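Local structure of tudor domain-containing protein 1 (Mus musculus, 4B9W) at residues Y83-K88 against V98-Y103; L160-V165 against V172-T177. The protein acts in spermatogenesis to repress transposable elements through the piRNA pathway, binding arginine-methylated Piwi proteins through Tudor domains, the third of which forms this chain. All coordinates share one frame; numbering follows the deposited sequence.

Interaction 1. Residues Y83-K88 against V98-Y103; sequences YRALVK and VHFVDY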
ATOM      1  N   TYR A  83      -1.800  19.307  -8.034  1.00 11.13           N
ATOM      2  CA  TYR A  83      -1.236  18.380  -9.002  1.00 10.91           C
ATOM      3  C   TYR A  83      -2.259  17.322  -9.392  1.00 10.54           C
ATOM      4  O   TYR A  83      -3.303  17.189  -8.761  1.00 10.16           O
ATOM      5  CB  TYR A  83       0.006  17.705  -8.422  1.00 11.33           C
ATOM      6  CG  TYR A  83       1.123  18.672  -8.101  1.00 11.64           C
ATOM      7  CD1 TYR A  83       2.011  19.069  -9.081  1.00 11.69           C
ATOM      8  CD2 TYR A  83       1.272  19.197  -6.812  1.00 12.08           C
ATOM      9  CE1 TYR A  83       3.027  19.961  -8.811  1.00 12.26           C
ATOM     10  CE2 TYR A  83       2.298  20.089  -6.519  1.00 12.44           C
ATOM     11  CZ  TYR A  83       3.177  20.458  -7.526  1.00 12.43           C
ATOM     12  OH  TYR A  83       4.199  21.342  -7.273  1.00 12.93           O
ATOM     13  N   ARG A  84      -1.923  16.561 -10.426  1.00 10.52           N
ATOM     14  CA  ARG A  84      -2.737  15.443 -10.870  1.00 10.80           C
ATOM     15  C   ARG A  84      -2.654  14.314  -9.857  1.00 10.53           C
ATOM     16  O   ARG A  84      -1.607  14.092  -9.249  1.00 10.42           O
ATOM     17  CB  ARG A  84      -2.284  14.960 -12.235  1.00 11.14           C
ATOM     18  CG  ARG A  84      -2.384  16.036 -13.319  1.00 11.28           C
ATOM     19  CD  ARG A  84      -2.310  15.442 -14.697  1.00 11.56           C
ATOM     20  NE  ARG A  84      -0.983  14.915 -15.029  1.00 11.80           N
ATOM     21  CZ  ARG A  84      -0.693  14.311 -16.175  1.00 11.89           C
ATOM     22  NH1 ARG A  84      -1.631  14.145 -17.099  1.00 11.83           N
ATOM     23  NH2 ARG A  84       0.535  13.846 -16.399  1.00 12.01           N
ATOM     24  N   ALA A  85      -3.771  13.623  -9.668  1.00 10.31           N
ATOM     25  CA  ALA A  85      -3.843  12.566  -8.684  1.00 10.02           C
ATOM     26  C   ALA A  85      -4.933  11.544  -9.040  1.00 10.34           C
ATOM     27  O   ALA A  85      -5.813  11.813  -9.859  1.00  9.49           O
ATOM     28  CB  ALA A  85      -4.102  13.176  -7.322  1.00  9.90           C
ATOM     29  N   LEU A  86      -4.811  10.348  -8.444  1.00 10.92           N
ATOM     30  CA  LEU A  86      -5.824   9.318  -8.441  1.00 11.37           C
ATOM     31  C   LEU A  86      -6.248   9.046  -6.997  1.00 11.88           C
ATOM     32  O   LEU A  86      -5.407   8.972  -6.081  1.00 11.59           O
ATOM     33  CB  LEU A  86      -5.291   8.007  -9.060  1.00 11.84           C
ATOM     34  CG  LEU A  86      -5.097   7.886 -10.567  1.00 11.68           C
ATOM     35  CD1 LEU A  86      -4.262   6.633 -10.883  1.00 11.72           C
ATOM     36  CD2 LEU A  86      -6.430   7.859 -11.324  1.00 11.78           C
ATOM     37  N   VAL A  87      -7.555   8.876  -6.797  1.00 12.13           N
ATOM     38  CA  VAL A  87      -8.083   8.478  -5.501  1.00 12.36           C
ATOM     39  C   VAL A  87      -7.595   7.054  -5.166  1.00 13.11           C
ATOM     40  O   VAL A  87      -7.859   6.090  -5.899  1.00 13.29           O
ATOM     41  CB  VAL A  87      -9.622   8.579  -5.487  1.00 12.21           C
ATOM     42  CG1 VAL A  87     -10.208   8.027  -4.192  1.00 12.40           C
ATOM     43  CG2 VAL A  87     -10.047  10.026  -5.701  1.00 11.62           C
ATOM     44  N   LYS A  88      -6.875   6.927  -4.059  1.00 13.89           N
ATOM     45  CA  LYS A  88      -6.345   5.647  -3.635  1.00 14.64           C
ATOM     46  C   LYS A  88      -7.187   5.062  -2.495  1.00 14.12           C
ATOM     47  O   LYS A  88      -7.526   3.877  -2.519  1.00 13.48           O
ATOM     48  CB  LYS A  88      -4.876   5.789  -3.232  1.00 16.21           C
ATOM     49  CG  LYS A  88      -4.185   4.448  -3.016  1.00 18.11           C
ATOM     50  CD  LYS A  88      -2.759   4.462  -3.530  1.00 20.21           C
ATOM     51  CE  LYS A  88      -2.382   3.169  -4.242  1.00 22.11           C
ATOM     52  NZ  LYS A  88      -1.570   2.294  -3.358  1.00 23.75           N
ATOM     53  N   VAL A  98      -4.766  10.272  -1.756  1.00  9.32           N
ATOM     54  CA  VAL A  98      -4.553  10.440  -3.169  1.00  9.46           C
ATOM     55  C   VAL A  98      -3.119  10.091  -3.538  1.00  9.75           C
ATOM     56  O   VAL A  98      -2.198  10.396  -2.778  1.00 10.29           O
ATOM     57  CB  VAL A  98      -4.877  11.877  -3.605  1.00  9.20           C
ATOM     58  CG1 VAL A  98      -6.366  12.115  -3.456  1.00  8.84           C
ATOM     59  CG2 VAL A  98      -4.046  12.891  -2.805  1.00  9.05           C
ATOM     60  N   HIS A  99      -2.975   9.425  -4.682  1.00 10.06           N
ATOM     61  CA  HIS A  99      -1.703   9.138  -5.318  1.00 10.64           C
ATOM     62  C   HIS A  99      -1.367  10.210  -6.303  1.00 10.58           C
ATOM     63  O   HIS A  99      -2.036  10.360  -7.325  1.00  9.90           O
ATOM     64  CB  HIS A  99      -1.772   7.804  -6.055  1.00 11.53           C
ATOM     65  CG  HIS A  99      -0.464   7.408  -6.670  1.00 12.62           C
ATOM     66  ND1 HIS A  99       0.450   6.661  -6.004  1.00 14.15           N
ATOM     67  CD2 HIS A  99       0.101   7.739  -7.888  1.00 12.70           C
ATOM     68  CE1 HIS A  99       1.537   6.499  -6.799  1.00 14.45           C
ATOM     69  NE2 HIS A  99       1.310   7.169  -7.950  1.00 13.61           N
ATOM     70  N   PHE A 100      -0.334  10.993  -6.011  1.00 10.72           N
ATOM     71  CA  PHE A 100       0.114  12.018  -6.958  1.00 11.05           C
ATOM     72  C   PHE A 100       0.841  11.368  -8.146  1.00 11.20           C
ATOM     73  O   PHE A 100       1.971  10.920  -8.015  1.00 11.15           O
ATOM     74  CB  PHE A 100       0.984  13.064  -6.218  1.00 11.09           C
ATOM     75  CG  PHE A 100       0.180  13.963  -5.328  1.00 10.92           C
ATOM     76  CD1 PHE A 100      -0.568  14.989  -5.878  1.00 11.03           C
ATOM     77  CD2 PHE A 100       0.147  13.779  -3.951  1.00 11.00           C
ATOM     78  CE1 PHE A 100      -1.345  15.819  -5.077  1.00 10.99           C
ATOM     79  CE2 PHE A 100      -0.621  14.599  -3.144  1.00 10.84           C
ATOM     80  CZ  PHE A 100      -1.366  15.626  -3.708  1.00 11.32           C
ATOM     81  N   VAL A 101       0.162  11.311  -9.300  1.00 11.31           N
ATOM     82  CA  VAL A 101       0.541  10.433 -10.423  1.00 11.13           C
ATOM     83  C   VAL A 101       1.807  10.836 -11.182  1.00 11.21           C
ATOM     84  O   VAL A 101       2.436  10.005 -11.845  1.00 10.72           O
ATOM     85  CB  VAL A 101      -0.605  10.285 -11.451  1.00 11.19           C
ATOM     86  CG1 VAL A 101      -1.809   9.591 -10.835  1.00 11.31           C
ATOM     87  CG2 VAL A 101      -1.016  11.625 -12.031  1.00 11.05           C
ATOM     88  N   ASP A 102       2.182  12.102 -11.088  1.00 11.47           N
ATOM     89  CA  ASP A 102       3.413  12.561 -11.727  1.00 11.47           C
ATOM     90  C   ASP A 102       4.645  12.542 -10.812  1.00 11.52           C
ATOM     91  O   ASP A 102       5.715  12.965 -11.248  1.00 11.30           O
ATOM     92  CB  ASP A 102       3.202  13.966 -12.277  1.00 11.32           C
ATOM     93  CG  ASP A 102       2.177  14.000 -13.393  1.00 10.95           C
ATOM     94  OD1 ASP A 102       2.337  13.258 -14.393  1.00 10.83           O
ATOM     95  OD2 ASP A 102       1.247  14.814 -13.282  1.00 10.28           O
ATOM     96  N   TYR A 103       4.506  12.050  -9.570  1.00 11.78           N
ATOM     97  CA  TYR A 103       5.630  12.061  -8.587  1.00 12.07           C
ATOM     98  C   TYR A 103       5.758  10.761  -7.774  1.00 12.32           C
ATOM     99  O   TYR A 103       6.864  10.337  -7.482  1.00 12.21           O
ATOM    100  CB  TYR A 103       5.534  13.294  -7.642  1.00 12.04           C
ATOM    101  CG  TYR A 103       5.508  14.612  -8.421  1.00 12.27           C
ATOM    102  CD1 TYR A 103       4.304  15.127  -8.893  1.00 12.17           C
ATOM    103  CD2 TYR A 103       6.682  15.306  -8.715  1.00 11.94           C
ATOM    104  CE1 TYR A 103       4.261  16.289  -9.640  1.00 12.35           C
ATOM    105  CE2 TYR A 103       6.655  16.486  -9.432  1.00 12.25           C
ATOM    106  CZ  TYR A 103       5.428  16.966  -9.914  1.00 12.69           C
ATOM    107  OH  TYR A 103       5.357  18.127 -10.665  1.00 12.88           O
TER
HETATM  108  O   HOH W   1       0.729  16.886 -11.706  1.00  7.25           O
HETATM  109  O   HOH W   2       1.006  14.629  -9.707  1.00  9.44           O
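Arg84, on strand 81-90 of a β hairpin in the Tudor barrel, meets Asp102 in the loop that follows the partner strand. The guanidinium holds the carboxylate through two bonds from its NE-NH2 side, NE to OD2 at 2.8 Å and NH2 to OD1 at 2.8 Å, each oxygen using its syn lone pair, with the two planes only 20° apart. The bend at chi3 (-70°) brings this side of Arg84 round to the carboxylate, while its CB rests on Val101 CG2. NH1 is held by the carbonyls of Leu124 and Phe121, and Asp102 OD1 also accepts from Gln127 N, fixing both groups in rotation. An alanine in place of Arg84 would probably leave the buried Asp102 carboxylate without its counter-charge and the carbonyls of Phe121 and Leu124 without the NH1 donor. One residue earlier, Tyr83 offers its ring face to the edge of Tyr103 in an offset edge-to-face pair, centroids 5.2 Å apart and planes at 74°. Both rings, with Phe100, pack on the modified side chain of the bound peptide, as walls of the aromatic cage; the Tyr83 hydroxyl is bonded to Asp79. Two waters stitch the turn to the strand: one accepts from Arg84 N and donates to Asp102 OD2 at 2.7 Å, the other donates to Arg84 O and accepts from Asp102 N at 3.1 Å.

Interaction 2. Residues L160-V165 against V172-T177; sequences LQARVV and VGVELT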
ATOM      1  N   LEU A 160      20.769  10.138 -13.555  1.00 16.02           N
ATOM      2  CA  LEU A 160      21.377   8.828 -13.834  1.00 15.93           C
ATOM      3  C   LEU A 160      20.874   8.263 -15.153  1.00 14.74           C
ATOM      4  O   LEU A 160      19.798   8.643 -15.616  1.00 16.11           O
ATOM      5  CB  LEU A 160      21.076   7.827 -12.688  1.00 15.89           C
ATOM      6  CG  LEU A 160      21.422   8.266 -11.258  1.00 15.90           C
ATOM      7  CD1 LEU A 160      20.196   8.710 -10.478  1.00 15.42           C
ATOM      8  CD2 LEU A 160      22.103   7.151 -10.482  1.00 15.94           C
ATOM      9  N   GLN A 161      21.653   7.371 -15.758  1.00 13.46           N
ATOM     10  CA  GLN A 161      21.189   6.546 -16.877  1.00 13.62           C
ATOM     11  C   GLN A 161      20.369   5.343 -16.387  1.00 13.36           C
ATOM     12  O   GLN A 161      20.836   4.537 -15.575  1.00 12.72           O
ATOM     13  CB  GLN A 161      22.388   6.039 -17.703  1.00 14.10           C
ATOM     14  CG  GLN A 161      22.028   5.052 -18.800  1.00 14.89           C
ATOM     15  CD  GLN A 161      23.234   4.634 -19.618  1.00 16.16           C
ATOM     16  OE1 GLN A 161      23.973   3.735 -19.228  1.00 17.16           O
ATOM     17  NE2 GLN A 161      23.444   5.293 -20.751  1.00 16.88           N
ATOM     18  N   ALA A 162      19.159   5.202 -16.899  1.00 13.64           N
ATOM     19  CA  ALA A 162      18.336   4.034 -16.583  1.00 14.30           C
ATOM     20  C   ALA A 162      18.225   3.184 -17.827  1.00 14.67           C
ATOM     21  O   ALA A 162      17.957   3.692 -18.918  1.00 14.36           O
ATOM     22  CB  ALA A 162      16.952   4.441 -16.090  1.00 13.97           C
ATOM     23  N   ARG A 163      18.449   1.893 -17.655  1.00 15.27           N
ATOM     24  CA  ARG A 163      18.169   0.927 -18.682  1.00 16.44           C
ATOM     25  C   ARG A 163      16.954   0.109 -18.235  1.00 16.06           C
ATOM     26  O   ARG A 163      16.943  -0.492 -17.168  1.00 15.91           O
ATOM     27  CB  ARG A 163      19.367   0.031 -18.937  1.00 18.20           C
ATOM     28  CG  ARG A 163      19.193  -0.801 -20.182  1.00 20.54           C
ATOM     29  CD  ARG A 163      20.505  -1.420 -20.628  1.00 22.29           C
ATOM     30  NE  ARG A 163      20.894  -2.510 -19.764  1.00 23.28           N
ATOM     31  CZ  ARG A 163      20.340  -3.723 -19.771  1.00 27.09           C
ATOM     32  NH1 ARG A 163      19.331  -4.013 -20.594  1.00 29.13           N
ATOM     33  NH2 ARG A 163      20.782  -4.665 -18.935  1.00 27.95           N
ATOM     34  N   VAL A 164      15.918   0.139 -19.049  1.00 16.26           N
ATOM     35  CA  VAL A 164      14.644  -0.488 -18.733  1.00 16.86           C
ATOM     36  C   VAL A 164      14.800  -1.995 -19.039  1.00 17.41           C
ATOM     37  O   VAL A 164      14.712  -2.390 -20.166  1.00 19.53           O
ATOM     38  CB  VAL A 164      13.503   0.205 -19.549  1.00 16.38           C
ATOM     39  CG1 VAL A 164      12.139  -0.393 -19.253  1.00 15.72           C
ATOM     40  CG2 VAL A 164      13.471   1.711 -19.285  1.00 15.76           C
ATOM     41  N   VAL A 165      15.059  -2.824 -18.036  1.00 18.22           N
ATOM     42  CA  VAL A 165      15.358  -4.257 -18.260  1.00 18.61           C
ATOM     43  C   VAL A 165      14.078  -5.094 -18.322  1.00 19.37           C
ATOM     44  O   VAL A 165      13.977  -6.028 -19.123  1.00 17.45           O
ATOM     45  CB  VAL A 165      16.304  -4.817 -17.155  1.00 18.47           C
ATOM     46  CG1 VAL A 165      16.534  -6.325 -17.292  1.00 18.16           C
ATOM     47  CG2 VAL A 165      17.635  -4.075 -17.174  1.00 18.85           C
ATOM     48  N   VAL A 172       8.419  -0.558 -13.785  1.00 19.54           N
ATOM     49  CA  VAL A 172       9.602  -1.040 -14.496  1.00 17.94           C
ATOM     50  C   VAL A 172      10.808  -1.384 -13.587  1.00 17.38           C
ATOM     51  O   VAL A 172      11.148  -0.638 -12.660  1.00 16.00           O
ATOM     52  CB  VAL A 172      10.050  -0.031 -15.598  1.00 17.53           C
ATOM     53  CG1 VAL A 172       8.889   0.339 -16.512  1.00 17.65           C
ATOM     54  CG2 VAL A 172      10.656   1.227 -15.007  1.00 17.23           C
ATOM     55  N   GLY A 173      11.443  -2.528 -13.870  1.00 17.34           N
ATOM     56  CA  GLY A 173      12.706  -2.917 -13.246  1.00 16.31           C
ATOM     57  C   GLY A 173      13.852  -2.316 -14.054  1.00 15.90           C
ATOM     58  O   GLY A 173      13.926  -2.505 -15.268  1.00 16.41           O
ATOM     59  N   VAL A 174      14.739  -1.584 -13.394  1.00 14.88           N
ATOM     60  CA  VAL A 174      15.804  -0.848 -14.081  1.00 14.22           C
ATOM     61  C   VAL A 174      17.172  -1.158 -13.512  1.00 14.58           C
ATOM     62  O   VAL A 174      17.310  -1.561 -12.351  1.00 13.84           O
ATOM     63  CB  VAL A 174      15.615   0.687 -13.981  1.00 13.89           C
ATOM     64  CG1 VAL A 174      14.340   1.121 -14.691  1.00 12.81           C
ATOM     65  CG2 VAL A 174      15.616   1.127 -12.514  1.00 13.49           C
ATOM     66  N   GLU A 175      18.177  -0.986 -14.366  1.00 15.70           N
ATOM     67  CA  GLU A 175      19.565  -0.892 -13.963  1.00 16.23           C
ATOM     68  C   GLU A 175      19.909   0.594 -14.043  1.00 15.91           C
ATOM     69  O   GLU A 175      19.629   1.249 -15.067  1.00 15.51           O
ATOM     70  CB  GLU A 175      20.414  -1.726 -14.928  1.00 18.91           C
ATOM     71  CG  GLU A 175      21.891  -1.816 -14.610  1.00 21.35           C
ATOM     72  CD  GLU A 175      22.727  -2.134 -15.854  1.00 24.28           C
ATOM     73  OE1 GLU A 175      22.725  -1.339 -16.847  1.00 26.48           O
ATOM     74  OE2 GLU A 175      23.404  -3.181 -15.832  1.00 26.63           O
ATOM     75  N   LEU A 176      20.466   1.130 -12.956  1.00 15.21           N
ATOM     76  CA  LEU A 176      20.781   2.564 -12.812  1.00 14.27           C
ATOM     77  C   LEU A 176      22.292   2.761 -12.792  1.00 14.25           C
ATOM     78  O   LEU A 176      23.010   2.093 -12.029  1.00 13.05           O
ATOM     79  CB  LEU A 176      20.221   3.127 -11.505  1.00 13.78           C
ATOM     80  CG  LEU A 176      18.732   3.456 -11.365  1.00 13.85           C
ATOM     81  CD1 LEU A 176      18.505   4.246 -10.080  1.00 13.59           C
ATOM     82  CD2 LEU A 176      18.201   4.242 -12.556  1.00 13.58           C
ATOM     83  N   THR A 177      22.773   3.666 -13.629  1.00 13.64           N
ATOM     84  CA  THR A 177      24.180   3.964 -13.649  1.00 14.06           C
ATOM     85  C   THR A 177      24.390   5.459 -13.551  1.00 14.03           C
ATOM     86  O   THR A 177      23.745   6.251 -14.243  1.00 14.22           O
ATOM     87  CB  THR A 177      24.866   3.403 -14.925  1.00 14.33           C
ATOM     88  OG1 THR A 177      24.460   2.048 -15.133  1.00 13.83           O
ATOM     89  CG2 THR A 177      26.371   3.470 -14.806  1.00 13.99           C
TER
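Gln161 to Val165 pair with Gly173 to Thr177 as the antiparallel strands of a β hairpin, their axes 4.7 Å apart at closest and 158° between directions. Gln161-Thr177 and Arg163-Glu175 are hydrogen-bonded pairs, each closed by two backbone bonds, of which Arg163 N to Glu175 O (2.9 Å) is nearly straight at 171°; Val165 N to Gly173 O adds a fifth. Ala162-Leu176, between these two pairs, and Val164-Val174, beyond Arg163-Glu175, are non-hydrogen-bonded, and there CA-H groups point at carbonyls, as from Val174 CA to Arg163 O at 3.3 Å. The side chains divide by face. On that of Arg163 and Glu175, both chains set out with CG anti to the backbone N, and Arg163 bends at chi3 (74°), which turns NE toward Glu175 OE1. The resulting salt bridge is long, 3.6 Å, and the guanidinium and carboxylate planes stand almost perpendicular; the stronger partner of Arg163 is Asp16, bridged by NH1. Val165 CG2 lies over one guanidinium face, 3.5 Å above the plane and displaced toward the edge of the group. The face of Ala162 and Leu176 is apolar: the Leu176 methyl CD2 touches Ala162 CB at 3.8 Å, and Val164 CG1 meets Val172 CB. Strand 18-26 pairs with the other edge of strand 160-168 and strand 129-133 runs parallel to strand 171-178, placing the hairpin inside the mixed sheet of the extended Tudor domain. Phe32 and Phe36 of strand 31-36, with Leu133 and Cys131 of strand 129-133, pack on the apolar face at Val172, Val174 and Leu176.

From the N terminus, the chain first lays down strands 18-26 and 31-36 and helix 41-57, then enters the Tudor barrel, where interaction 1 closes a short hairpin loop between strands 81-90 and 96-100. Only after strand 129-133 and helix 145-155 does interaction 2 close a second hairpin, so the two follow in series and neither nest nor cross. Their centres lie 23 Å apart, on opposite sides of the chain's centre, with nearest atoms about 12 Å apart. Interaction 1 belongs to the five-stranded antiparallel sheet that receives the peptide; interaction 2 belongs to the mixed sheet, which unites early strands 18-26 and 31-36 with later ones in the extended Tudor domain.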